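Putative oxidoreductase YfjR (Streptomyces aurantiacus, PDB 4OQZ) is an S-selective imine reductase that probably takes its hydride from NADPH and probably also carries out reductive amination of ketones. Local coordinates at residues Ala20-Gly25 / Asp39-Arg44; Asp70-Val75 / Arg86-Leu91; Gln185-Ala190 / Leu195-Ile200. One frame throughout, in Å; residues are numbered along the deposited sequence.

In the fold
From the N terminus, interaction 1 comes first: it closes a loop over strand 27-31 by joining the end of helix 12-23 to helix 39-44. Interaction 2 follows further along the same Rossmann-type domain, where helix 69-75 is laid back on strand 87-90. After the long helix 163-191 has led out of the domain, interaction 3 closes the short turn into helix 197-209. The three loops lie in series, so none nests in or crosses another. Interactions 1 and 2 are about 21 Å apart between centres and share the nucleotide-binding domain; interaction 3, about 28 Å from interaction 2 between nearest atoms, belongs to the helical C-terminal part and the subunit interface.

Interaction 1: Ala20-Gly25 / Asp39-Arg44; sequences AYLDRG and DALVAR
Leu22 and Arg44 mark the closest approach of the two backbones, with their CA atoms 7.9 Å apart where helix 12-23 is about to end beside the last residues of 39-44. Leucines pack on the inner side. Leu22 points at the other helix, and its CD1 touches Leu41 CD2 at 4.0 Å, one methyl branch against another; the same CD1 also meets the CB of Arg44 at 4.1 Å. On the solvent side Arg44 reaches back over Leu22. A bend at chi3 (65°) in an otherwise extended chain swings its guanidinium toward helix 12-23, laying one face over Leu22 CB, while the edge of the group turns to Asp23. There a salt bridge forms through a single pair of atoms, Arg44 NH2 and Asp23 OD1, 2.7 Å apart. The hydrogen bond in it is bent, 140° at the hydrogen, and the nitrogen comes in from above the carboxylate, 45° out of its plane, so this is not the flat two-pronged pairing of carboxylate and guanidinium. Just beyond, the helix stops in a Schellman motif: Gly25, with positive phi, is the C-prime residue, and Gly25 N bonds to Leu22 O at 3.1 Å, with Tyr26 N reaching Tyr21 O. Beneath the leucines runs strand 27-31, Leu22 resting on Val28 and Leu41 on Leu30, while Leu41 also packs on Ala18 of helix 12-23. On a different side of helix 12-23, Tyr21 is anchored to helix 138-151 by a hydrogen bond from its OH to Ala147 O.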
ATOM      1  N   ALA A  20     -18.423  14.024  21.201  1.00 46.95           N
ATOM      2  CA  ALA A  20     -18.454  12.647  21.706  1.00 46.56           C
ATOM      3  C   ALA A  20     -18.535  12.688  23.249  1.00 51.48           C
ATOM      4  O   ALA A  20     -19.364  11.978  23.830  1.00 53.46           O
ATOM      5  CB  ALA A  20     -17.207  11.908  21.270  1.00 45.89           C
ATOM      6  N   TYR A  21     -17.749  13.590  23.900  1.00 44.99           N
ATOM      7  CA  TYR A  21     -17.844  13.758  25.352  1.00 47.58           C
ATOM      8  C   TYR A  21     -19.216  14.273  25.795  1.00 56.23           C
ATOM      9  O   TYR A  21     -19.789  13.724  26.733  1.00 58.70           O
ATOM     10  CB  TYR A  21     -16.686  14.606  25.919  1.00 47.27           C
ATOM     11  CG  TYR A  21     -15.392  13.840  26.052  1.00 45.08           C
ATOM     12  CD1 TYR A  21     -15.241  12.840  27.011  1.00 47.25           C
ATOM     13  CD2 TYR A  21     -14.303  14.124  25.231  1.00 44.14           C
ATOM     14  CE1 TYR A  21     -14.048  12.118  27.128  1.00 44.66           C
ATOM     15  CE2 TYR A  21     -13.106  13.418  25.345  1.00 43.91           C
ATOM     16  CZ  TYR A  21     -12.986  12.403  26.285  1.00 48.59           C
ATOM     17  OH  TYR A  21     -11.801  11.709  26.394  1.00 47.58           O
ATOM     18  N   LEU A  22     -19.781  15.278  25.091  1.00 54.97           N
ATOM     19  CA  LEU A  22     -21.113  15.793  25.396  1.00 57.05           C
ATOM     20  C   LEU A  22     -22.195  14.707  25.191  1.00 62.39           C
ATOM     21  O   LEU A  22     -23.095  14.585  26.022  1.00 65.63           O
ATOM     22  CB  LEU A  22     -21.443  17.036  24.549  1.00 58.57           C
ATOM     23  CG  LEU A  22     -20.654  18.321  24.817  1.00 63.10           C
ATOM     24  CD1 LEU A  22     -20.883  19.323  23.698  1.00 64.49           C
ATOM     25  CD2 LEU A  22     -21.010  18.926  26.164  1.00 66.00           C
ATOM     26  N   ASP A  23     -22.063  13.895  24.126  1.00 56.12           N
ATOM     27  CA  ASP A  23     -22.986  12.785  23.805  1.00 59.13           C
ATOM     28  C   ASP A  23     -23.029  11.728  24.913  1.00 64.38           C
ATOM     29  O   ASP A  23     -24.041  11.041  25.054  1.00 65.92           O
ATOM     30  CB  ASP A  23     -22.557  12.082  22.499  1.00 58.35           C
ATOM     31  CG  ASP A  23     -22.903  12.781  21.195  1.00 70.80           C
ATOM     32  OD1 ASP A  23     -23.824  13.637  21.201  1.00 73.33           O
ATOM     33  OD2 ASP A  23     -22.284  12.431  20.153  1.00 71.61           O
ATOM     34  N   ARG A  24     -21.899  11.563  25.647  1.00 57.89           N
ATOM     35  CA  ARG A  24     -21.763  10.603  26.737  1.00 58.01           C
ATOM     36  C   ARG A  24     -22.074  11.167  28.130  1.00 66.25           C
ATOM     37  O   ARG A  24     -21.915  10.458  29.124  1.00 68.35           O
ATOM     38  CB  ARG A  24     -20.405   9.909  26.671  1.00 54.56           C
ATOM     39  CG  ARG A  24     -20.506   8.581  25.945  1.00 68.55           C
ATOM     40  CD  ARG A  24     -19.398   8.397  24.934  1.00 80.27           C
ATOM     41  NE  ARG A  24     -19.770   7.416  23.913  1.00 89.19           N
ATOM     42  CZ  ARG A  24     -19.127   7.242  22.761  1.00105.06           C
ATOM     43  NH1 ARG A  24     -18.068   7.986  22.463  1.00 88.33           N
ATOM     44  NH2 ARG A  24     -19.542   6.325  21.895  1.00 96.10           N
ATOM     45  N   GLY A  25     -22.574  12.403  28.180  1.00 64.08           N
ATOM     46  CA  GLY A  25     -22.972  13.066  29.414  1.00 66.80           C
ATOM     47  C   GLY A  25     -21.863  13.767  30.163  1.00 69.50           C
ATOM     48  O   GLY A  25     -22.041  14.124  31.332  1.00 71.61           O
ATOM     49  N   ASP A  39     -18.731  27.807  19.037  1.00 83.89           N
ATOM     50  CA  ASP A  39     -20.138  28.220  18.945  1.00 86.39           C
ATOM     51  C   ASP A  39     -21.132  27.071  19.099  1.00 86.52           C
ATOM     52  O   ASP A  39     -21.845  27.016  20.095  1.00 87.10           O
ATOM     53  CB  ASP A  39     -20.403  29.000  17.636  1.00 90.25           C
ATOM     54  CG  ASP A  39     -19.902  30.433  17.587  1.00103.25           C
ATOM     55  OD1 ASP A  39     -19.216  30.861  18.544  1.00104.25           O
ATOM     56  OD2 ASP A  39     -20.212  31.136  16.593  1.00111.95           O
ATOM     57  N   ALA A  40     -21.149  26.147  18.142  1.00 80.55           N
ATOM     58  CA  ALA A  40     -22.047  24.990  18.135  1.00 79.05           C
ATOM     59  C   ALA A  40     -21.938  24.177  19.436  1.00 79.54           C
ATOM     60  O   ALA A  40     -22.964  23.869  20.047  1.00 79.83           O
ATOM     61  CB  ALA A  40     -21.773  24.117  16.925  1.00 76.39           C
ATOM     62  N   LEU A  41     -20.703  23.916  19.897  1.00 72.50           N
ATOM     63  CA  LEU A  41     -20.448  23.194  21.137  1.00 69.92           C
ATOM     64  C   LEU A  41     -21.060  23.903  22.354  1.00 76.84           C
ATOM     65  O   LEU A  41     -21.749  23.237  23.122  1.00 75.81           O
ATOM     66  CB  LEU A  41     -18.938  22.910  21.327  1.00 67.03           C
ATOM     67  CG  LEU A  41     -18.288  21.907  20.321  1.00 67.49           C
ATOM     68  CD1 LEU A  41     -16.775  21.992  20.349  1.00 65.48           C
ATOM     69  CD2 LEU A  41     -18.766  20.488  20.544  1.00 65.58           C
ATOM     70  N   VAL A  42     -20.870  25.254  22.495  1.00 77.46           N
ATOM     71  CA  VAL A  42     -21.435  26.064  23.588  1.00 82.63           C
ATOM     72  C   VAL A  42     -22.967  25.988  23.572  1.00 90.09           C
ATOM     73  O   VAL A  42     -23.588  25.837  24.629  1.00 90.57           O
ATOM     74  CB  VAL A  42     -20.923  27.544  23.616  1.00 90.21           C
ATOM     75  CG1 VAL A  42     -21.639  28.366  24.685  1.00 94.47           C
ATOM     76  CG2 VAL A  42     -19.420  27.607  23.846  1.00 88.61           C
ATOM     77  N   ALA A  43     -23.563  26.068  22.370  1.00 88.07           N
ATOM     78  CA  ALA A  43     -25.014  26.010  22.183  1.00 91.21           C
ATOM     79  C   ALA A  43     -25.579  24.679  22.680  1.00 92.40           C
ATOM     80  O   ALA A  43     -26.718  24.647  23.118  1.00 94.79           O
ATOM     81  CB  ALA A  43     -25.370  26.221  20.719  1.00 92.87           C
ATOM     82  N   ARG A  44     -24.761  23.607  22.663  1.00 83.51           N
ATOM     83  CA  ARG A  44     -25.087  22.251  23.128  1.00 80.82           C
ATOM     84  C   ARG A  44     -24.883  22.051  24.635  1.00 85.05           C
ATOM     85  O   ARG A  44     -25.382  21.077  25.197  1.00 86.43           O
ATOM     86  CB  ARG A  44     -24.267  21.221  22.369  1.00 73.78           C
ATOM     87  CG  ARG A  44     -24.803  20.936  20.975  1.00 78.78           C
ATOM     88  CD  ARG A  44     -24.040  19.790  20.366  1.00 82.52           C
ATOM     89  NE  ARG A  44     -24.253  18.547  21.102  1.00 83.77           N
ATOM     90  CZ  ARG A  44     -23.662  17.400  20.802  1.00 89.18           C
ATOM     91  NH1 ARG A  44     -22.808  17.333  19.787  1.00 72.09           N
ATOM     92  NH2 ARG A  44     -23.915  16.312  21.513  1.00 67.80           N
TER

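Interaction 2: Asp70-Val75 / Arg86-Leu91; sequences DAMYGV and RVLVNL
Met72 and Asn90 both send their CG atoms anti to the backbone N, at chi1 -166° and -156°, which brings the two side chains together between helix 69-75 and strand 87-90, where their CA atoms stand 8.7 Å apart. A bend at chi2 (-102°) then turns the end of the methionine along the strand. Met72 CG lies 3.4 Å from Asn90 ND2, and Met72 CE is still within 3.9 Å of that nitrogen, so the amide is touched by both ends of the thioether. This is van der Waals contact, with no hydrogen bond across the segments. Met72 CE also meets Leu88 CD2 at 3.8 Å, one methyl on another. The contact belongs to the beta-alpha-beta crossover of the Rossmann fold, in which helix 69-75 links the neighbouring parallel strands 61-64 and 87-90. Leu88 and Asn90, two residues apart on the strand, both face the helix, and Met72 spans the distance between them. On the other face of the sheet Val89 packs on Leu148 of helix 138-151. The polar end of Asn90 finds its partner further along the chain, OD1 being hydrogen-bonded to Ser92 OG, while Met72 also packs on Val106 of helix 96-108.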
ATOM      1  N   ASP A  70       4.895  22.101  18.911  1.00 86.87           N
ATOM      2  CA  ASP A  70       5.389  23.489  18.892  1.00 91.41           C
ATOM      3  C   ASP A  70       4.288  24.492  19.283  1.00 95.89           C
ATOM      4  O   ASP A  70       4.586  25.505  19.912  1.00 98.92           O
ATOM      5  CB  ASP A  70       5.948  23.843  17.504  1.00 94.86           C
ATOM      6  CG  ASP A  70       7.379  24.323  17.511  1.00111.98           C
ATOM      7  OD1 ASP A  70       8.289  23.466  17.536  1.00112.66           O
ATOM      8  OD2 ASP A  70       7.592  25.554  17.457  1.00123.12           O
ATOM      9  N   ALA A  71       3.022  24.202  18.908  1.00 89.34           N
ATOM     10  CA  ALA A  71       1.855  25.031  19.214  1.00 89.82           C
ATOM     11  C   ALA A  71       1.416  24.867  20.671  1.00 94.60           C
ATOM     12  O   ALA A  71       0.803  25.781  21.221  1.00 97.68           O
ATOM     13  CB  ALA A  71       0.709  24.691  18.275  1.00 87.45           C
ATOM     14  N   MET A  72       1.740  23.714  21.293  1.00 89.08           N
ATOM     15  CA  MET A  72       1.410  23.364  22.683  1.00 88.75           C
ATOM     16  C   MET A  72       2.084  24.282  23.709  1.00 93.97           C
ATOM     17  O   MET A  72       1.453  24.635  24.707  1.00 94.51           O
ATOM     18  CB  MET A  72       1.754  21.885  22.960  1.00 88.86           C
ATOM     19  CG  MET A  72       1.163  21.330  24.241  1.00 92.48           C
ATOM     20  SD  MET A  72       2.364  21.237  25.580  1.00100.61           S
ATOM     21  CE  MET A  72       1.542  20.102  26.653  1.00 94.93           C
ATOM     22  N   TYR A  73       3.350  24.669  23.461  1.00 91.33           N
ATOM     23  CA  TYR A  73       4.134  25.548  24.343  1.00 94.75           C
ATOM     24  C   TYR A  73       3.565  26.965  24.471  1.00100.17           C
ATOM     25  O   TYR A  73       3.875  27.665  25.445  1.00103.34           O
ATOM     26  CB  TYR A  73       5.614  25.578  23.930  1.00 98.54           C
ATOM     27  CG  TYR A  73       6.277  24.220  23.989  1.00 98.18           C
ATOM     28  CD1 TYR A  73       6.815  23.735  25.179  1.00100.90           C
ATOM     29  CD2 TYR A  73       6.354  23.410  22.860  1.00 96.22           C
ATOM     30  CE1 TYR A  73       7.407  22.473  25.243  1.00100.03           C
ATOM     31  CE2 TYR A  73       6.935  22.144  22.913  1.00 95.36           C
ATOM     32  CZ  TYR A  73       7.466  21.682  24.106  1.00104.73           C
ATOM     33  OH  TYR A  73       8.052  20.442  24.145  1.00105.59           O
ATOM     34  N   GLY A  74       2.749  27.362  23.491  1.00 94.06           N
ATOM     35  CA  GLY A  74       2.060  28.648  23.447  1.00 96.07           C
ATOM     36  C   GLY A  74       0.877  28.680  24.394  1.00 97.14           C
ATOM     37  O   GLY A  74       0.674  29.679  25.091  1.00 99.28           O
ATOM     38  N   VAL A  75       0.084  27.576  24.424  1.00 88.70           N
ATOM     39  CA  VAL A  75      -1.070  27.416  25.317  1.00 87.16           C
ATOM     40  C   VAL A  75      -0.578  27.491  26.779  1.00 94.47           C
ATOM     41  O   VAL A  75      -1.078  28.294  27.570  1.00 96.08           O
ATOM     42  CB  VAL A  75      -1.864  26.116  24.999  1.00 85.89           C
ATOM     43  CG1 VAL A  75      -2.765  25.691  26.157  1.00 84.51           C
ATOM     44  CG2 VAL A  75      -2.681  26.273  23.721  1.00 84.25           C
ATOM     45  N   ARG A  86      -2.281  17.344  37.010  1.00 76.90           N
ATOM     46  CA  ARG A  86      -3.184  17.112  35.881  1.00 73.50           C
ATOM     47  C   ARG A  86      -2.594  16.158  34.876  1.00 74.03           C
ATOM     48  O   ARG A  86      -1.370  16.109  34.703  1.00 73.85           O
ATOM     49  CB  ARG A  86      -3.579  18.422  35.179  1.00 75.57           C
ATOM     50  CG  ARG A  86      -3.833  19.573  36.139  1.00 88.41           C
ATOM     51  CD  ARG A  86      -5.071  20.349  35.806  1.00 92.45           C
ATOM     52  NE  ARG A  86      -6.181  19.982  36.680  1.00 96.97           N
ATOM     53  CZ  ARG A  86      -6.463  20.573  37.835  1.00105.24           C
ATOM     54  NH1 ARG A  86      -5.712  21.574  38.277  1.00 94.90           N
ATOM     55  NH2 ARG A  86      -7.500  20.168  38.556  1.00 90.34           N
ATOM     56  N   VAL A  87      -3.477  15.387  34.221  1.00 67.29           N
ATOM     57  CA  VAL A  87      -3.119  14.443  33.169  1.00 64.14           C
ATOM     58  C   VAL A  87      -3.426  15.120  31.840  1.00 65.36           C
ATOM     59  O   VAL A  87      -4.585  15.463  31.566  1.00 64.82           O
ATOM     60  CB  VAL A  87      -3.779  13.042  33.319  1.00 66.63           C
ATOM     61  CG1 VAL A  87      -3.335  12.101  32.196  1.00 63.94           C
ATOM     62  CG2 VAL A  87      -3.439  12.424  34.676  1.00 68.92           C
ATOM     63  N   LEU A  88      -2.365  15.390  31.059  1.00 61.37           N
ATOM     64  CA  LEU A  88      -2.445  16.040  29.747  1.00 59.52           C
ATOM     65  C   LEU A  88      -2.260  15.017  28.614  1.00 58.86           C
ATOM     66  O   LEU A  88      -1.187  14.408  28.473  1.00 58.88           O
ATOM     67  CB  LEU A  88      -1.423  17.181  29.638  1.00 61.97           C
ATOM     68  CG  LEU A  88      -1.883  18.568  30.069  1.00 69.49           C
ATOM     69  CD1 LEU A  88      -1.979  18.682  31.598  1.00 72.25           C
ATOM     70  CD2 LEU A  88      -0.887  19.606  29.598  1.00 76.67           C
ATOM     71  N   VAL A  89      -3.326  14.798  27.849  1.00 52.39           N
ATOM     72  CA  VAL A  89      -3.346  13.827  26.756  1.00 49.27           C
ATOM     73  C   VAL A  89      -3.113  14.600  25.477  1.00 53.30           C
ATOM     74  O   VAL A  89      -4.001  15.346  25.025  1.00 52.32           O
ATOM     75  CB  VAL A  89      -4.655  12.996  26.716  1.00 51.00           C
ATOM     76  CG1 VAL A  89      -4.514  11.833  25.734  1.00 48.76           C
ATOM     77  CG2 VAL A  89      -5.013  12.470  28.107  1.00 51.61           C
ATOM     78  N   ASN A  90      -1.893  14.476  24.929  1.00 49.62           N
ATOM     79  CA  ASN A  90      -1.544  15.216  23.723  1.00 50.88           C
ATOM     80  C   ASN A  90      -1.772  14.396  22.471  1.00 54.28           C
ATOM     81  O   ASN A  90      -1.025  13.462  22.183  1.00 54.52           O
ATOM     82  CB  ASN A  90      -0.144  15.831  23.799  1.00 55.48           C
ATOM     83  CG  ASN A  90       0.022  17.028  22.902  1.00 84.65           C
ATOM     84  OD1 ASN A  90      -0.283  17.000  21.710  1.00 78.16           O
ATOM     85  ND2 ASN A  90       0.588  18.084  23.440  1.00 82.57           N
ATOM     86  N   LEU A  91      -2.827  14.745  21.740  1.00 51.61           N
ATOM     87  CA  LEU A  91      -3.242  14.038  20.536  1.00 49.76           C
ATOM     88  C   LEU A  91      -2.723  14.650  19.233  1.00 59.65           C
ATOM     89  O   LEU A  91      -3.017  14.125  18.164  1.00 59.09           O
ATOM     90  CB  LEU A  91      -4.765  13.861  20.524  1.00 48.09           C
ATOM     91  CG  LEU A  91      -5.381  13.147  21.735  1.00 52.66           C
ATOM     92  CD1 LEU A  91      -6.878  13.246  21.696  1.00 52.76           C
ATOM     93  CD2 LEU A  91      -4.985  11.664  21.796  1.00 53.64           C
TER

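Interaction 3: Gln185-Ala190 / Leu195-Ile200; sequences QAVALA and LTAADI
Ile200 reaches across to Ala186, Val187 and Ala190, and its side chain can be followed outward from CB, where it forks. Ile200 CG2 goes to Ala190 CB, 3.9 Å away. The other branch leaves with CG1 between the backbone N and the carbonyl carbon (chi1 70°) and runs on extended (chi2 174°), which carries CD1 over the backbone of helix 163-191. Ile200 CD1 lies 3.5 Å from Ala186 O and touches Ala186 CB and Val187 CG2 as well. One turn back along helix 197-209, Ala197 CB sits 3.8 Å from Val187 CG2. With alanines at 186, 190 and 197, the backbones come close, Val187 CA and Ala197 CA being 5.4 Å apart. At the connecting end Leu195 N donates to Ala190 O at 2.9 Å. Beside that bond Ala190 CB packs on Leu195 CB at 3.8 Å. Thr196, the N-cap of the next helix, is hydrogen-bonded through OG1 to Asp199 OD1 at 2.6 Å. Asp223 of the second subunit bonds the first N-H groups of helix 197-209, Ala197 N to its OD1 and Ala198 N to its OD2, and that OD2 is also hydrogen-bonded to Thr196 OG1. Nearby, Val187 of the long helix 163-191 packs on Ile222 of the second subunit, while Leu189 of the same helix packs against helix 234-250 of its own chain.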
ATOM      1  N   GLN A 185      -1.665   7.012  -8.559  1.00 39.92           N
ATOM      2  CA  GLN A 185      -0.909   6.589  -9.735  1.00 40.63           C
ATOM      3  C   GLN A 185      -1.678   5.587 -10.641  1.00 42.46           C
ATOM      4  O   GLN A 185      -1.589   5.681 -11.867  1.00 44.86           O
ATOM      5  CB  GLN A 185       0.445   6.008  -9.315  1.00 41.00           C
ATOM      6  CG  GLN A 185       1.349   5.695 -10.489  1.00 39.69           C
ATOM      7  CD  GLN A 185       1.995   6.910 -11.089  1.00 51.96           C
ATOM      8  OE1 GLN A 185       2.410   7.843 -10.388  1.00 50.27           O
ATOM      9  NE2 GLN A 185       2.099   6.921 -12.406  1.00 49.54           N
ATOM     10  N   ALA A 186      -2.422   4.650 -10.029  1.00 36.88           N
ATOM     11  CA  ALA A 186      -3.232   3.626 -10.699  1.00 35.74           C
ATOM     12  C   ALA A 186      -4.384   4.297 -11.436  1.00 39.38           C
ATOM     13  O   ALA A 186      -4.640   3.982 -12.603  1.00 39.79           O
ATOM     14  CB  ALA A 186      -3.786   2.649  -9.660  1.00 33.92           C
ATOM     15  N   VAL A 187      -5.082   5.214 -10.747  1.00 37.26           N
ATOM     16  CA  VAL A 187      -6.192   6.027 -11.327  1.00 38.44           C
ATOM     17  C   VAL A 187      -5.728   6.763 -12.556  1.00 48.57           C
ATOM     18  O   VAL A 187      -6.371   6.642 -13.606  1.00 51.11           O
ATOM     19  CB  VAL A 187      -6.946   6.899 -10.282  1.00 41.16           C
ATOM     20  CG1 VAL A 187      -7.992   7.813 -10.930  1.00 41.84           C
ATOM     21  CG2 VAL A 187      -7.639   6.006  -9.254  1.00 38.51           C
ATOM     22  N   ALA A 188      -4.559   7.445 -12.464  1.00 47.67           N
ATOM     23  CA  ALA A 188      -3.986   8.203 -13.578  1.00 49.45           C
ATOM     24  C   ALA A 188      -3.641   7.323 -14.776  1.00 52.27           C
ATOM     25  O   ALA A 188      -3.961   7.707 -15.899  1.00 51.67           O
ATOM     26  CB  ALA A 188      -2.777   9.020 -13.131  1.00 51.19           C
ATOM     27  N   LEU A 189      -3.060   6.119 -14.555  1.00 47.92           N
ATOM     28  CA  LEU A 189      -2.718   5.231 -15.670  1.00 48.96           C
ATOM     29  C   LEU A 189      -3.947   4.627 -16.359  1.00 52.82           C
ATOM     30  O   LEU A 189      -4.014   4.605 -17.585  1.00 53.43           O
ATOM     31  CB  LEU A 189      -1.717   4.129 -15.243  1.00 47.67           C
ATOM     32  CG  LEU A 189      -1.275   3.127 -16.321  1.00 52.38           C
ATOM     33  CD1 LEU A 189      -0.354   3.773 -17.363  1.00 54.51           C
ATOM     34  CD2 LEU A 189      -0.590   1.945 -15.699  1.00 53.99           C
ATOM     35  N   ALA A 190      -4.886   4.108 -15.560  1.00 50.32           N
ATOM     36  CA  ALA A 190      -6.134   3.504 -16.005  1.00 50.78           C
ATOM     37  C   ALA A 190      -6.998   4.523 -16.767  1.00 57.81           C
ATOM     38  O   ALA A 190      -7.786   4.127 -17.630  1.00 60.10           O
ATOM     39  CB  ALA A 190      -6.892   2.961 -14.812  1.00 49.45           C
ATOM     40  N   LEU A 195     -10.539   3.601 -18.371  1.00 58.74           N
ATOM     41  CA  LEU A 195     -11.018   3.054 -17.104  1.00 54.64           C
ATOM     42  C   LEU A 195     -11.166   4.121 -16.030  1.00 57.97           C
ATOM     43  O   LEU A 195     -10.318   5.022 -15.908  1.00 58.79           O
ATOM     44  CB  LEU A 195     -10.095   1.896 -16.617  1.00 51.88           C
ATOM     45  CG  LEU A 195      -9.926   0.714 -17.598  1.00 56.27           C
ATOM     46  CD1 LEU A 195      -8.685  -0.081 -17.294  1.00 54.88           C
ATOM     47  CD2 LEU A 195     -11.155  -0.185 -17.623  1.00 57.43           C
ATOM     48  N   THR A 196     -12.240   4.006 -15.235  1.00 53.30           N
ATOM     49  CA  THR A 196     -12.547   4.938 -14.148  1.00 53.04           C
ATOM     50  C   THR A 196     -11.910   4.458 -12.837  1.00 54.18           C
ATOM     51  O   THR A 196     -11.404   3.344 -12.784  1.00 52.94           O
ATOM     52  CB  THR A 196     -14.076   5.185 -14.025  1.00 63.82           C
ATOM     53  OG1 THR A 196     -14.682   4.180 -13.205  1.00 62.01           O
ATOM     54  CG2 THR A 196     -14.788   5.331 -15.383  1.00 62.43           C
ATOM     55  N   ALA A 197     -11.956   5.283 -11.787  1.00 49.99           N
ATOM     56  CA  ALA A 197     -11.427   4.948 -10.474  1.00 47.36           C
ATOM     57  C   ALA A 197     -12.245   3.811  -9.818  1.00 50.55           C
ATOM     58  O   ALA A 197     -11.666   2.927  -9.179  1.00 47.50           O
ATOM     59  CB  ALA A 197     -11.407   6.188  -9.588  1.00 47.77           C
ATOM     60  N   ALA A 198     -13.586   3.828  -9.992  1.00 48.12           N
ATOM     61  CA  ALA A 198     -14.495   2.803  -9.460  1.00 47.34           C
ATOM     62  C   ALA A 198     -14.360   1.467 -10.203  1.00 48.86           C
ATOM     63  O   ALA A 198     -14.821   0.440  -9.699  1.00 48.86           O
ATOM     64  CB  ALA A 198     -15.938   3.301  -9.531  1.00 50.97           C
ATOM     65  N   ASP A 199     -13.785   1.497 -11.417  1.00 43.62           N
ATOM     66  CA  ASP A 199     -13.559   0.343 -12.265  1.00 45.40           C
ATOM     67  C   ASP A 199     -12.403  -0.470 -11.656  1.00 47.62           C
ATOM     68  O   ASP A 199     -12.490  -1.688 -11.549  1.00 50.40           O
ATOM     69  CB  ASP A 199     -13.151   0.787 -13.690  1.00 49.09           C
ATOM     70  CG  ASP A 199     -14.257   1.260 -14.619  1.00 57.87           C
ATOM     71  OD1 ASP A 199     -15.272   1.777 -14.118  1.00 62.30           O
ATOM     72  OD2 ASP A 199     -14.061   1.197 -15.852  1.00 57.11           O
ATOM     73  N   ILE A 200     -11.336   0.229 -11.246  1.00 41.54           N
ATOM     74  CA  ILE A 200     -10.135  -0.360 -10.658  1.00 39.25           C
ATOM     75  C   ILE A 200     -10.243  -0.475  -9.134  1.00 42.04           C
ATOM     76  O   ILE A 200      -9.513  -1.264  -8.539  1.00 40.03           O
ATOM     77  CB  ILE A 200      -8.832   0.348 -11.156  1.00 41.91           C
ATOM     78  CG1 ILE A 200      -8.681   1.786 -10.607  1.00 41.27           C
ATOM     79  CG2 ILE A 200      -8.711   0.275 -12.699  1.00 43.54           C
ATOM     80  CD1 ILE A 200      -7.338   2.430 -10.973  1.00 44.72           C
TER